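Local coordinates for putative lipoprotein (Bacteroides ovatus, PDB 3OQQ), which is of unknown function but is probably an extracellular lipoprotein, with calcium ions bound at several sites in the crystal, at residues V129-D133 with N334-K338; F93-R97 with V386-V390; E175-D181 with R300-I306; H346-P352 with V374-N378. All blocks are in the same frame, centred on the assembly; numbering follows the deposited sequence.

Contact 1: V129-D133 with N334-K338; sequences VMFED and NFFIK. With CA (calcium ion), chain C.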
loop_
_atom_site.group_PDB
_atom_site.type_symbol
_atom_site.label_atom_id
_atom_site.label_comp_id
_atom_site.label_asym_id
_atom_site.label_seq_id
_atom_site.Cartn_x
_atom_site.Cartn_y
_atom_site.Cartn_z
ATOM N N VAL A 129 2.397 4.763 -4.004
ATOM C CA VAL A 129 2.318 5.994 -3.240
ATOM C C VAL A 129 3.279 6.972 -3.865
ATOM O O VAL A 129 4.440 6.637 -4.124
ATOM C CB VAL A 129 2.586 5.783 -1.735
ATOM C CG1 VAL A 129 2.566 7.112 -0.998
ATOM C CG2 VAL A 129 1.563 4.835 -1.130
HETATM N N MSE A 130 2.787 8.187 -4.112
HETATM C CA MSE A 130 3.588 9.244 -4.715
HETATM C C MSE A 130 3.551 10.454 -3.854
HETATM O O MSE A 130 2.486 11.010 -3.648
HETATM C CB MSE A 130 3.093 9.559 -6.133
HETATM C CG MSE A 130 3.283 8.397 -7.067
HETATM SE SE MSE A 130 2.996 8.949 -8.892
HETATM C CE MSE A 130 2.988 7.187 -9.661
ATOM N N PHE A 131 4.730 10.900 -3.395
ATOM C CA PHE A 131 4.828 12.050 -2.504
ATOM C C PHE A 131 5.614 13.189 -3.074
ATOM O O PHE A 131 6.553 12.977 -3.832
ATOM C CB PHE A 131 5.524 11.635 -1.196
ATOM C CG PHE A 131 4.585 11.238 -0.113
ATOM C CD1 PHE A 131 3.881 12.203 0.612
ATOM C CD2 PHE A 131 4.415 9.899 0.224
ATOM C CE1 PHE A 131 3.020 11.827 1.642
ATOM C CE2 PHE A 131 3.521 9.527 1.237
ATOM C CZ PHE A 131 2.841 10.491 1.940
ATOM N N GLU A 132 5.247 14.404 -2.633
ATOM C CA GLU A 132 5.938 15.682 -2.797
ATOM C C GLU A 132 6.700 15.892 -1.483
ATOM O O GLU A 132 6.174 15.557 -0.425
ATOM C CB GLU A 132 4.956 16.826 -3.109
ATOM C CG GLU A 132 4.822 17.106 -4.606
ATOM C CD GLU A 132 6.141 17.443 -5.277
ATOM O OE1 GLU A 132 6.736 18.476 -4.899
ATOM O OE2 GLU A 132 6.597 16.674 -6.155
ATOM N N ASP A 133 7.922 16.404 -1.536
ATOM C CA ASP A 133 8.761 16.547 -0.349
ATOM C C ASP A 133 8.838 17.958 0.229
ATOM O O ASP A 133 9.606 18.183 1.158
ATOM C CB ASP A 133 10.196 16.080 -0.684
ATOM C CG ASP A 133 10.886 16.801 -1.840
ATOM O OD1 ASP A 133 10.478 17.945 -2.173
ATOM O OD2 ASP A 133 11.786 16.198 -2.457
ATOM N N ASN A 334 -1.862 4.751 6.839
ATOM C CA ASN A 334 -1.339 6.095 6.952
ATOM C C ASN A 334 0.128 6.148 6.487
ATOM O O ASN A 334 1.053 6.136 7.294
ATOM C CB ASN A 334 -1.524 6.639 8.387
ATOM C CG ASN A 334 -1.091 8.075 8.529
ATOM O OD1 ASN A 334 -0.718 8.721 7.562
ATOM N ND2 ASN A 334 -1.123 8.607 9.721
ATOM N N PHE A 335 0.305 6.240 5.167
ATOM C CA PHE A 335 1.606 6.344 4.518
ATOM C C PHE A 335 2.244 7.715 4.762
ATOM O O PHE A 335 1.544 8.717 4.910
ATOM C CB PHE A 335 1.465 6.100 2.999
ATOM C CG PHE A 335 1.068 4.682 2.693
ATOM C CD1 PHE A 335 1.965 3.637 2.875
ATOM C CD2 PHE A 335 -0.203 4.387 2.226
ATOM C CE1 PHE A 335 1.585 2.316 2.615
ATOM C CE2 PHE A 335 -0.562 3.066 1.915
ATOM C CZ PHE A 335 0.323 2.042 2.136
ATOM N N PHE A 336 3.577 7.751 4.791
ATOM C CA PHE A 336 4.307 9.000 5.022
ATOM C C PHE A 336 5.732 8.889 4.532
ATOM O O PHE A 336 6.236 7.785 4.293
ATOM C CB PHE A 336 4.312 9.400 6.540
ATOM C CG PHE A 336 5.021 8.469 7.511
ATOM C CD1 PHE A 336 4.338 7.422 8.122
ATOM C CD2 PHE A 336 6.359 8.667 7.842
ATOM C CE1 PHE A 336 4.980 6.579 9.031
ATOM C CE2 PHE A 336 7.001 7.828 8.757
ATOM C CZ PHE A 336 6.315 6.776 9.331
ATOM N N ILE A 337 6.389 10.052 4.441
ATOM C CA ILE A 337 7.796 10.175 4.151
ATOM C C ILE A 337 8.446 11.129 5.166
ATOM O O ILE A 337 7.757 11.938 5.807
ATOM C CB ILE A 337 8.120 10.595 2.698
ATOM C CG1 ILE A 337 7.547 12.018 2.338
ATOM C CG2 ILE A 337 7.700 9.484 1.715
ATOM C CD1 ILE A 337 8.284 12.739 1.343
ATOM N N LYS A 338 9.774 11.000 5.320
ATOM C CA LYS A 338 10.581 11.943 6.078
ATOM C C LYS A 338 11.654 12.509 5.173
ATOM O O LYS A 338 12.128 11.846 4.241
ATOM C CB LYS A 338 11.218 11.353 7.339
ATOM C CG LYS A 338 10.254 10.972 8.428
ATOM C CD LYS A 338 10.979 11.066 9.764
ATOM C CE LYS A 338 10.887 9.803 10.537
ATOM N NZ LYS A 338 11.518 9.959 11.876
HETATM CA CA CA C . 8.560 17.638 -6.351
HETATM O O HOH W 1 9.599 19.196 -4.877
HETATM O O HOH W 2 10.798 17.948 -7.034
HETATM O O HOH W 3 7.826 19.396 -7.841
#
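Two aliphatic-on-aromatic contacts of opposite sense join the strands: V129 lies on the ring of F335, whereas two residues on it is I337 that lies on the ring of F131. The arrangement is face-to-face packing of two beta sheets, as in a beta sandwich, with strands 129-131 and 334-338 8.4 Å apart and their N-to-C directions 40° from each other. Both are CH-pi. CG2 of V129 stands 3.9 Å from the F335 ring centroid, over the face but shifted toward CD2, and CG1 of I337 is 4.2 Å from the F131 centroid. A less common but staggered rotamer places that ethyl arm, since CG1 of I337 sits between its own N and carbonyl carbon (chi1 62°), while CG2 drops to 3.6 Å from F131 CD2. At the far edge of the F131 ring, CZ meets F335 O at 3.7 Å near the ring plane. Large apolar side chains suit this buried interface; strand 150-161 (Y154, F152, V150) closes in beside them. Beyond F131 the chain turns polar. E132 points away from the sandwich and chelates a calcium ion with both oxygens, completed by D146, D149 and three waters, while F147 N also bonds OE2. D133 contributes in the second shell: water 1, a calcium ligand, donates to D133 OD1 at 3.1 Å. E132 OE1 lies 2.5 Å from the metal and OE2 2.2 Å.

Contact 2: F93-R97 with V386-V390; sequences FETNR and VKLPV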
loop_
_atom_site.group_PDB
_atom_site.type_symbol
_atom_site.label_atom_id
_atom_site.label_comp_id
_atom_site.label_asym_id
_atom_site.label_seq_id
_atom_site.Cartn_x
_atom_site.Cartn_y
_atom_site.Cartn_z
ATOM N N PHE A 93 -9.103 12.498 -2.444
ATOM C CA PHE A 93 -8.191 11.894 -3.427
ATOM C C PHE A 93 -8.161 10.337 -3.417
ATOM O O PHE A 93 -7.205 9.752 -3.917
ATOM C CB PHE A 93 -6.749 12.472 -3.283
ATOM C CG PHE A 93 -6.730 13.977 -3.415
ATOM C CD1 PHE A 93 -6.765 14.584 -4.666
ATOM C CD2 PHE A 93 -6.720 14.794 -2.277
ATOM C CE1 PHE A 93 -6.805 15.976 -4.785
ATOM C CE2 PHE A 93 -6.739 16.179 -2.395
ATOM C CZ PHE A 93 -6.778 16.765 -3.645
ATOM N N GLU A 94 -9.222 9.683 -2.942
ATOM C CA GLU A 94 -9.322 8.211 -2.926
ATOM C C GLU A 94 -9.480 7.690 -4.351
ATOM O O GLU A 94 -10.309 8.228 -5.090
ATOM C CB GLU A 94 -10.563 7.749 -2.108
ATOM C CG GLU A 94 -10.590 8.175 -0.649
ATOM C CD GLU A 94 -11.312 9.476 -0.352
ATOM O OE1 GLU A 94 -11.647 10.235 -1.295
ATOM O OE2 GLU A 94 -11.497 9.755 0.852
ATOM N N THR A 95 -8.703 6.663 -4.744
ATOM C CA THR A 95 -8.864 6.031 -6.064
ATOM C C THR A 95 -9.575 4.693 -5.850
ATOM O O THR A 95 -9.696 3.887 -6.772
ATOM C CB THR A 95 -7.547 5.865 -6.810
ATOM O OG1 THR A 95 -6.607 5.174 -5.976
ATOM C CG2 THR A 95 -6.990 7.173 -7.303
ATOM N N ASN A 96 -10.056 4.471 -4.620
ATOM C CA ASN A 96 -10.760 3.259 -4.241
ATOM C C ASN A 96 -12.088 3.604 -3.574
ATOM O O ASN A 96 -12.354 4.776 -3.321
ATOM C CB ASN A 96 -9.889 2.400 -3.323
ATOM C CG ASN A 96 -9.339 3.092 -2.079
ATOM O OD1 ASN A 96 -9.932 4.016 -1.513
ATOM N ND2 ASN A 96 -8.176 2.645 -1.621
ATOM N N ARG A 97 -12.905 2.584 -3.278
ATOM C CA ARG A 97 -14.193 2.701 -2.595
ATOM C C ARG A 97 -14.550 1.352 -1.947
ATOM O O ARG A 97 -13.977 0.322 -2.318
ATOM C CB ARG A 97 -15.291 3.147 -3.579
ATOM C CG ARG A 97 -15.760 2.049 -4.534
ATOM C CD ARG A 97 -16.887 2.497 -5.432
ATOM N NE ARG A 97 -17.267 1.441 -6.369
ATOM C CZ ARG A 97 -18.419 0.785 -6.322
ATOM N NH1 ARG A 97 -19.329 1.089 -5.406
ATOM N NH2 ARG A 97 -18.683 -0.165 -7.205
ATOM N N VAL A 386 -0.396 11.190 -2.968
ATOM C CA VAL A 386 -1.523 10.460 -3.562
ATOM C C VAL A 386 -1.242 8.949 -3.544
ATOM O O VAL A 386 -0.092 8.521 -3.618
ATOM C CB VAL A 386 -1.893 10.963 -4.992
ATOM C CG1 VAL A 386 -2.532 12.350 -4.945
ATOM C CG2 VAL A 386 -0.689 10.957 -5.936
ATOM N N LYS A 387 -2.302 8.152 -3.406
ATOM C CA LYS A 387 -2.221 6.695 -3.396
ATOM C C LYS A 387 -3.014 6.208 -4.597
ATOM O O LYS A 387 -4.224 6.456 -4.719
ATOM C CB LYS A 387 -2.745 6.136 -2.076
ATOM C CG LYS A 387 -2.535 4.638 -1.910
ATOM C CD LYS A 387 -2.884 4.248 -0.478
ATOM C CE LYS A 387 -4.346 3.962 -0.270
ATOM N NZ LYS A 387 -4.612 3.533 1.128
ATOM N N LEU A 388 -2.305 5.545 -5.508
ATOM C CA LEU A 388 -2.821 5.192 -6.825
ATOM C C LEU A 388 -2.795 3.696 -7.141
ATOM O O LEU A 388 -2.026 2.970 -6.514
ATOM C CB LEU A 388 -1.914 5.939 -7.860
ATOM C CG LEU A 388 -1.632 7.440 -7.599
ATOM C CD1 LEU A 388 -0.771 8.027 -8.665
ATOM C CD2 LEU A 388 -2.924 8.261 -7.524
ATOM N N PRO A 389 -3.510 3.230 -8.202
ATOM C CA PRO A 389 -3.357 1.820 -8.630
ATOM C C PRO A 389 -1.885 1.506 -8.873
ATOM O O PRO A 389 -1.129 2.373 -9.331
ATOM C CB PRO A 389 -4.198 1.764 -9.905
ATOM C CG PRO A 389 -5.266 2.790 -9.663
ATOM C CD PRO A 389 -4.488 3.930 -9.081
ATOM N N VAL A 390 -1.461 0.303 -8.499
ATOM C CA VAL A 390 -0.042 -0.099 -8.441
ATOM C C VAL A 390 0.706 0.102 -9.778
ATOM O O VAL A 390 1.862 0.532 -9.755
ATOM C CB VAL A 390 0.166 -1.520 -7.853
ATOM C CG1 VAL A 390 -0.452 -2.604 -8.742
ATOM C CG2 VAL A 390 1.647 -1.789 -7.553
HETATM O O HOH W 4 -4.752 9.504 -2.820
HETATM O O HOH W 5 -6.411 6.150 -3.216
#
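Strand 385-388 pairs along one side with strand 122-131; on its other side two waters bridge it to the loop at T95, where the chain enters strand 96-104. Across this edge the link between the backbones runs through those waters, and both hold K387. Water 4 accepts from K387 N at 2.9 Å and donates to F93 O at 2.7 Å. Water 5 accepts from T95 N at 2.8 Å and donates to K387 O at 2.7 Å, so both backbone polar groups of one strand residue are satisfied through solvent rather than by a strand partner. Threonine fits because it is short and has two unlike branches. With chi1 at 53°, OG1 is turned to within 3.0 Å of K387 O, and the methyl CG2 is left to face the apolar branch of L388, 4.2 Å from CD2. The side chain of L388 sets out away from T95, toward V128 and M130 of the neighbouring strand, but its CD2 branch comes back to the methyl. K387 sends its long chain past the N96 amide to hydrogen bonds with Q333 and T330, which account for its buried ammonium group. F93 starts toward the strand, but its ring swings off to meet W142 at about a right angle and to pack on W411 of helix 408-413. P389 has no N-H to offer and ends the strand; its ring carbon CD rests 4.0 Å from T95 OG1.

Contact 3: E175-D181 with R300-I306; sequences ELLLTLD and RAEVRLI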
loop_
_atom_site.group_PDB
_atom_site.type_symbol
_atom_site.label_atom_id
_atom_site.label_comp_id
_atom_site.label_asym_id
_atom_site.label_seq_id
_atom_site.Cartn_x
_atom_site.Cartn_y
_atom_site.Cartn_z
ATOM N N GLU A 175 -2.642 -12.859 10.175
ATOM C CA GLU A 175 -1.311 -12.496 9.738
ATOM C C GLU A 175 -1.444 -11.357 8.797
ATOM O O GLU A 175 -2.444 -11.248 8.097
ATOM C CB GLU A 175 -0.620 -13.661 9.046
ATOM C CG GLU A 175 0.251 -14.477 9.967
ATOM C CD GLU A 175 1.107 -15.466 9.212
ATOM O OE1 GLU A 175 1.615 -15.109 8.119
ATOM O OE2 GLU A 175 1.283 -16.595 9.726
ATOM N N LEU A 176 -0.446 -10.515 8.785
ATOM C CA LEU A 176 -0.343 -9.373 7.901
ATOM C C LEU A 176 0.995 -9.470 7.220
ATOM O O LEU A 176 2.006 -9.665 7.895
ATOM C CB LEU A 176 -0.470 -8.063 8.706
ATOM C CG LEU A 176 -0.515 -6.779 7.904
ATOM C CD1 LEU A 176 -1.539 -5.886 8.451
ATOM C CD2 LEU A 176 0.838 -6.063 7.892
ATOM N N LEU A 177 0.995 -9.410 5.894
ATOM C CA LEU A 177 2.213 -9.354 5.109
ATOM C C LEU A 177 2.206 -8.037 4.327
ATOM O O LEU A 177 1.319 -7.819 3.480
ATOM C CB LEU A 177 2.378 -10.568 4.170
ATOM C CG LEU A 177 3.703 -10.660 3.396
ATOM C CD1 LEU A 177 4.857 -10.996 4.346
ATOM C CD2 LEU A 177 3.617 -11.745 2.315
ATOM N N LEU A 178 3.178 -7.154 4.639
ATOM C CA LEU A 178 3.360 -5.880 3.959
ATOM C C LEU A 178 4.688 -5.812 3.226
ATOM O O LEU A 178 5.731 -6.080 3.815
ATOM C CB LEU A 178 3.284 -4.697 4.946
ATOM C CG LEU A 178 3.769 -3.316 4.418
ATOM C CD1 LEU A 178 2.748 -2.659 3.529
ATOM C CD2 LEU A 178 4.129 -2.391 5.534
ATOM N N THR A 179 4.654 -5.370 1.958
ATOM C CA THR A 179 5.875 -5.059 1.242
ATOM C C THR A 179 5.801 -3.610 0.895
ATOM O O THR A 179 4.711 -3.090 0.646
ATOM C CB THR A 179 6.185 -5.949 0.028
ATOM O OG1 THR A 179 5.151 -5.884 -0.947
ATOM C CG2 THR A 179 6.534 -7.374 0.410
ATOM N N LEU A 180 6.953 -2.945 0.943
ATOM C CA LEU A 180 7.175 -1.552 0.549
ATOM C C LEU A 180 8.362 -1.566 -0.386
ATOM O O LEU A 180 9.465 -1.985 0.026
ATOM C CB LEU A 180 7.441 -0.644 1.768
ATOM C CG LEU A 180 6.364 -0.534 2.853
ATOM C CD1 LEU A 180 6.905 0.191 4.057
ATOM C CD2 LEU A 180 5.105 0.158 2.332
ATOM N N ASP A 181 8.125 -1.224 -1.665
ATOM C CA ASP A 181 9.163 -1.271 -2.705
ATOM C C ASP A 181 9.466 0.098 -3.234
ATOM O O ASP A 181 8.566 0.728 -3.780
ATOM C CB ASP A 181 8.718 -2.189 -3.872
ATOM C CG ASP A 181 8.445 -3.611 -3.448
ATOM O OD1 ASP A 181 9.012 -4.046 -2.399
ATOM O OD2 ASP A 181 7.638 -4.280 -4.117
ATOM N N ARG A 300 13.372 -3.351 -1.183
ATOM C CA ARG A 300 12.127 -3.817 -0.585
ATOM C C ARG A 300 12.221 -3.971 0.917
ATOM O O ARG A 300 13.160 -4.613 1.409
ATOM C CB ARG A 300 11.707 -5.175 -1.238
ATOM C CG ARG A 300 10.705 -6.027 -0.396
ATOM C CD ARG A 300 10.151 -7.211 -1.169
ATOM N NE ARG A 300 9.168 -6.772 -2.168
ATOM C CZ ARG A 300 8.318 -7.580 -2.805
ATOM N NH1 ARG A 300 8.338 -8.890 -2.580
ATOM N NH2 ARG A 300 7.443 -7.084 -3.668
ATOM N N ALA A 301 11.233 -3.400 1.648
ATOM C CA ALA A 301 11.033 -3.685 3.061
ATOM C C ALA A 301 9.873 -4.691 3.135
ATOM O O ALA A 301 8.843 -4.500 2.472
ATOM C CB ALA A 301 10.730 -2.422 3.873
ATOM N N GLU A 302 10.063 -5.797 3.862
ATOM C CA GLU A 302 9.018 -6.811 3.981
ATOM C C GLU A 302 8.739 -7.068 5.454
ATOM O O GLU A 302 9.667 -7.330 6.222
ATOM C CB GLU A 302 9.379 -8.102 3.247
ATOM C CG GLU A 302 8.247 -9.120 3.278
ATOM C CD GLU A 302 8.593 -10.470 2.688
ATOM O OE1 GLU A 302 8.470 -10.622 1.452
ATOM O OE2 GLU A 302 9.008 -11.367 3.453
ATOM N N VAL A 303 7.464 -6.938 5.853
ATOM C CA VAL A 303 7.060 -7.084 7.255
ATOM C C VAL A 303 5.936 -8.088 7.374
ATOM O O VAL A 303 4.894 -7.956 6.733
ATOM C CB VAL A 303 6.640 -5.731 7.893
ATOM C CG1 VAL A 303 6.301 -5.909 9.383
ATOM C CG2 VAL A 303 7.719 -4.659 7.716
ATOM N N ARG A 304 6.164 -9.098 8.201
ATOM C CA ARG A 304 5.160 -10.085 8.554
ATOM C C ARG A 304 4.801 -9.863 10.018
ATOM O O ARG A 304 5.685 -9.895 10.883
ATOM C CB ARG A 304 5.690 -11.503 8.305
ATOM C CG ARG A 304 4.656 -12.596 8.517
ATOM C CD ARG A 304 5.297 -13.937 8.306
ATOM N NE ARG A 304 4.421 -15.046 8.685
ATOM C CZ ARG A 304 4.850 -16.161 9.262
ATOM N NH1 ARG A 304 6.135 -16.312 9.558
ATOM N NH2 ARG A 304 3.997 -17.132 9.561
ATOM N N LEU A 305 3.534 -9.560 10.294
ATOM C CA LEU A 305 3.060 -9.371 11.672
ATOM C C LEU A 305 2.104 -10.501 11.999
ATOM O O LEU A 305 1.102 -10.656 11.303
ATOM C CB LEU A 305 2.380 -8.009 11.877
ATOM C CG LEU A 305 3.151 -6.775 11.420
ATOM C CD1 LEU A 305 2.259 -5.608 11.382
ATOM C CD2 LEU A 305 4.328 -6.466 12.331
ATOM N N ILE A 306 2.444 -11.325 13.010
ATOM C CA ILE A 306 1.647 -12.491 13.397
ATOM C C ILE A 306 0.822 -12.094 14.604
ATOM O O ILE A 306 1.375 -11.668 15.642
ATOM C CB ILE A 306 2.528 -13.756 13.633
ATOM C CG1 ILE A 306 3.348 -14.094 12.365
ATOM C CG2 ILE A 306 1.683 -14.981 14.028
ATOM C CD1 ILE A 306 4.853 -13.828 12.498
#
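L176 and L305 meet on the buried face of this antiparallel pair, their side chains side by side with CD2 of L176 3.8 Å from CD1 of L305. L178, L180, A301 and V303 continue that face, and all of it is apolar because strands 190-198 and 266-272, with L193, V195, L197 and I269, press on it. L180 and A301 are paired, their CB atoms 4.3 Å apart; the small alanine adds no bulk beyond CB. The backbones between are regular: L176 with L305, L178 with V303 and L180 with A301 each exchange two hydrogen bonds, the L178 N to V303 O bond being 2.8 Å long and almost straight.

The other face is more polar and partly solvent-facing, and long side chains reach across it. At one end R300 grips D181 side-on, NE to OD1 at 2.7 Å and NH2 to OD2 at 2.8 Å. The two planes are only 17° apart, so the fork is nearly flat; the bend of the R300 chain at chi3 (-74°) carries the guanidinium over T179, whose CG2 faces the middle of it. At the other end R304 takes E175 with the same pair of nitrogens, NH2 to OE2 at 2.8 Å, but the oxygens are met from above the carboxylate plane, and the planes stand 64° apart. Between the bridges L177 CD1 lies on the stem of E302, 4.0 Å from CG. With one apolar face packed on a second sheet and a mixed, more polar face in part exposed, this long-range antiparallel strand pairing is characteristic of one layer of a beta sandwich.

Contact 4: H346-P352 with V374-N378; sequences HMRGYAP and VYYSN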
loop_
_atom_site.group_PDB
_atom_site.type_symbol
_atom_site.label_atom_id
_atom_site.label_comp_id
_atom_site.label_asym_id
_atom_site.label_seq_id
_atom_site.Cartn_x
_atom_site.Cartn_y
_atom_site.Cartn_z
ATOM N N HIS A 346 2.591 13.500 5.409
ATOM C CA HIS A 346 1.545 12.505 5.174
ATOM C C HIS A 346 0.647 13.028 4.043
ATOM O O HIS A 346 0.765 14.196 3.658
ATOM C CB HIS A 346 0.732 12.264 6.466
ATOM C CG HIS A 346 1.520 11.632 7.578
ATOM N ND1 HIS A 346 1.250 10.360 7.999
ATOM C CD2 HIS A 346 2.531 12.135 8.326
ATOM C CE1 HIS A 346 2.091 10.119 8.994
ATOM N NE2 HIS A 346 2.891 11.154 9.216
HETATM N N MSE A 347 -0.278 12.201 3.547
HETATM C CA MSE A 347 -1.243 12.660 2.536
HETATM C C MSE A 347 -2.346 13.490 3.217
HETATM O O MSE A 347 -2.480 13.444 4.436
HETATM C CB MSE A 347 -1.859 11.477 1.786
HETATM C CG MSE A 347 -0.808 10.609 1.104
HETATM SE SE MSE A 347 -1.542 9.172 0.056
HETATM C CE MSE A 347 -2.230 8.087 1.489
ATOM N N ARG A 348 -3.133 14.252 2.426
ATOM C CA ARG A 348 -4.213 15.078 2.960
ATOM C C ARG A 348 -5.159 14.272 3.848
ATOM O O ARG A 348 -5.605 13.187 3.456
ATOM C CB ARG A 348 -5.000 15.707 1.798
ATOM C CG ARG A 348 -6.055 16.665 2.264
ATOM C CD ARG A 348 -6.842 17.256 1.111
ATOM N NE ARG A 348 -7.716 18.329 1.592
ATOM C CZ ARG A 348 -8.987 18.170 1.949
ATOM N NH1 ARG A 348 -9.559 16.975 1.883
ATOM N NH2 ARG A 348 -9.695 19.204 2.372
ATOM N N GLY A 349 -5.444 14.823 5.029
ATOM C CA GLY A 349 -6.369 14.242 5.986
ATOM C C GLY A 349 -5.769 13.183 6.883
ATOM O O GLY A 349 -6.483 12.625 7.708
ATOM N N TYR A 350 -4.466 12.873 6.716
ATOM C CA TYR A 350 -3.778 11.844 7.512
ATOM C C TYR A 350 -2.915 12.489 8.577
ATOM O O TYR A 350 -2.158 13.433 8.295
ATOM C CB TYR A 350 -2.942 10.926 6.601
ATOM C CG TYR A 350 -3.781 9.998 5.744
ATOM C CD1 TYR A 350 -4.292 10.415 4.514
ATOM C CD2 TYR A 350 -4.024 8.682 6.138
ATOM C CE1 TYR A 350 -5.005 9.538 3.689
ATOM C CE2 TYR A 350 -4.750 7.806 5.334
ATOM C CZ TYR A 350 -5.227 8.234 4.103
ATOM O OH TYR A 350 -5.944 7.357 3.329
ATOM N N ALA A 351 -3.027 11.964 9.800
ATOM C CA ALA A 351 -2.362 12.480 10.997
ATOM C C ALA A 351 -0.857 12.245 11.025
ATOM O O ALA A 351 -0.366 11.196 10.575
ATOM C CB ALA A 351 -2.972 11.835 12.246
ATOM N N PRO A 352 -0.103 13.170 11.638
ATOM C CA PRO A 352 1.324 12.882 11.881
ATOM C C PRO A 352 1.437 11.728 12.875
ATOM O O PRO A 352 0.459 11.448 13.571
ATOM C CB PRO A 352 1.829 14.175 12.543
ATOM C CG PRO A 352 0.629 14.729 13.221
ATOM C CD PRO A 352 -0.506 14.441 12.282
ATOM N N VAL A 374 -7.781 20.523 8.371
ATOM C CA VAL A 374 -7.428 19.318 7.599
ATOM C C VAL A 374 -5.910 19.097 7.695
ATOM O O VAL A 374 -5.135 20.036 7.445
ATOM C CB VAL A 374 -7.894 19.436 6.125
ATOM C CG1 VAL A 374 -7.496 18.205 5.316
ATOM C CG2 VAL A 374 -9.414 19.678 6.033
ATOM N N TYR A 375 -5.485 17.861 8.039
ATOM C CA TYR A 375 -4.042 17.545 8.095
ATOM C C TYR A 375 -3.383 17.642 6.717
ATOM O O TYR A 375 -3.971 17.189 5.738
ATOM C CB TYR A 375 -3.801 16.125 8.625
ATOM C CG TYR A 375 -4.090 15.911 10.089
ATOM C CD1 TYR A 375 -3.347 16.562 11.066
ATOM C CD2 TYR A 375 -5.018 14.959 10.500
ATOM C CE1 TYR A 375 -3.579 16.334 12.425
ATOM C CE2 TYR A 375 -5.240 14.701 11.855
ATOM C CZ TYR A 375 -4.502 15.375 12.812
ATOM O OH TYR A 375 -4.713 15.108 14.143
ATOM N N TYR A 376 -2.147 18.177 6.666
ATOM C CA TYR A 376 -1.308 18.273 5.473
ATOM C C TYR A 376 -2.066 18.752 4.201
ATOM O O TYR A 376 -2.007 18.119 3.141
ATOM C CB TYR A 376 -0.633 16.913 5.230
ATOM C CG TYR A 376 0.371 16.554 6.306
ATOM C CD1 TYR A 376 1.644 17.121 6.318
ATOM C CD2 TYR A 376 0.049 15.645 7.310
ATOM C CE1 TYR A 376 2.576 16.788 7.305
ATOM C CE2 TYR A 376 0.966 15.313 8.310
ATOM C CZ TYR A 376 2.232 15.879 8.297
ATOM O OH TYR A 376 3.141 15.521 9.267
ATOM N N SER A 377 -2.732 19.906 4.287
ATOM C CA SER A 377 -3.464 20.407 3.121
ATOM C C SER A 377 -3.454 21.893 3.085
ATOM O O SER A 377 -3.678 22.499 4.133
ATOM C CB SER A 377 -4.902 19.905 3.148
ATOM O OG SER A 377 -5.591 20.253 1.963
ATOM N N ASN A 378 -3.239 22.512 1.886
ATOM C CA ASN A 378 -3.281 23.976 1.824
ATOM C C ASN A 378 -4.756 24.434 1.945
ATOM O O ASN A 378 -5.652 23.585 2.019
ATOM C CB ASN A 378 -2.531 24.560 0.592
ATOM C CG ASN A 378 -3.224 24.503 -0.755
ATOM O OD1 ASN A 378 -4.351 24.016 -0.910
ATOM N ND2 ASN A 378 -2.520 24.937 -1.785
HETATM O O HOH W 6 -0.768 16.106 2.033
HETATM O O HOH W 7 -8.091 21.514 2.815
#
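G349 N donates to Y375 O at 2.9 Å, nearly straight at 173°, and the NE of R348 reaches S377 OG at 2.9 Å by a more bent bond. S377 OG lies at the guanidinium edge, and water 7 joins it to R348 NH2, while S382 O is a further partner of the hydroxyl. Water 6 spans the two loops, donating to H346 O and Y376 O. R348, extended as far as NE, also lays one guanidinium face on V374, CG1 being 3.7 Å from CZ. A351 sits over the face of the Y375 ring, its CA 3.7 Å from the centroid in a CH-pi contact, and P352 CD crosses to Y375 CE1 at 3.6 Å. H346 N lies over the centre of one Y376 ring face, while the H346 imidazole overlaps that ring little, centroids 5.3 Å apart and planes at 30°. The type II turn from M347 to Y350 places G349 third, where positive phi suits glycine and its N-H can face the other loop. Direct and water-mediated bonds to main-chain groups thus fix the loops relative to each other, while the tyrosine rings cover apolar atoms and E344 O satisfies the Y376 hydroxyl.

Contacts 1 and 2 meet through neighbouring strands 122-131 and 385-388: M130 N lies 2.9 Å from V386 O, a probable hydrogen bond, and F335 CE2 packs on K387 CD. Contact 4 adjoins contact 1, centres about 11 Å apart, through N334, whose amide reaches both H346 ND1 and A351 O. It also reaches contact 2, where M347 SE lies against V386 and K387, and R348 against F93. Contact 3 lies farther along the sandwich, about 18 Å from contact 1 between centres, touching it where L180 CD2 meets F335 CE1, and about 24 Å from contact 4. Calcium is bound directly at contact 1; the L388 and M347 side chains are each about 14 Å from a calcium.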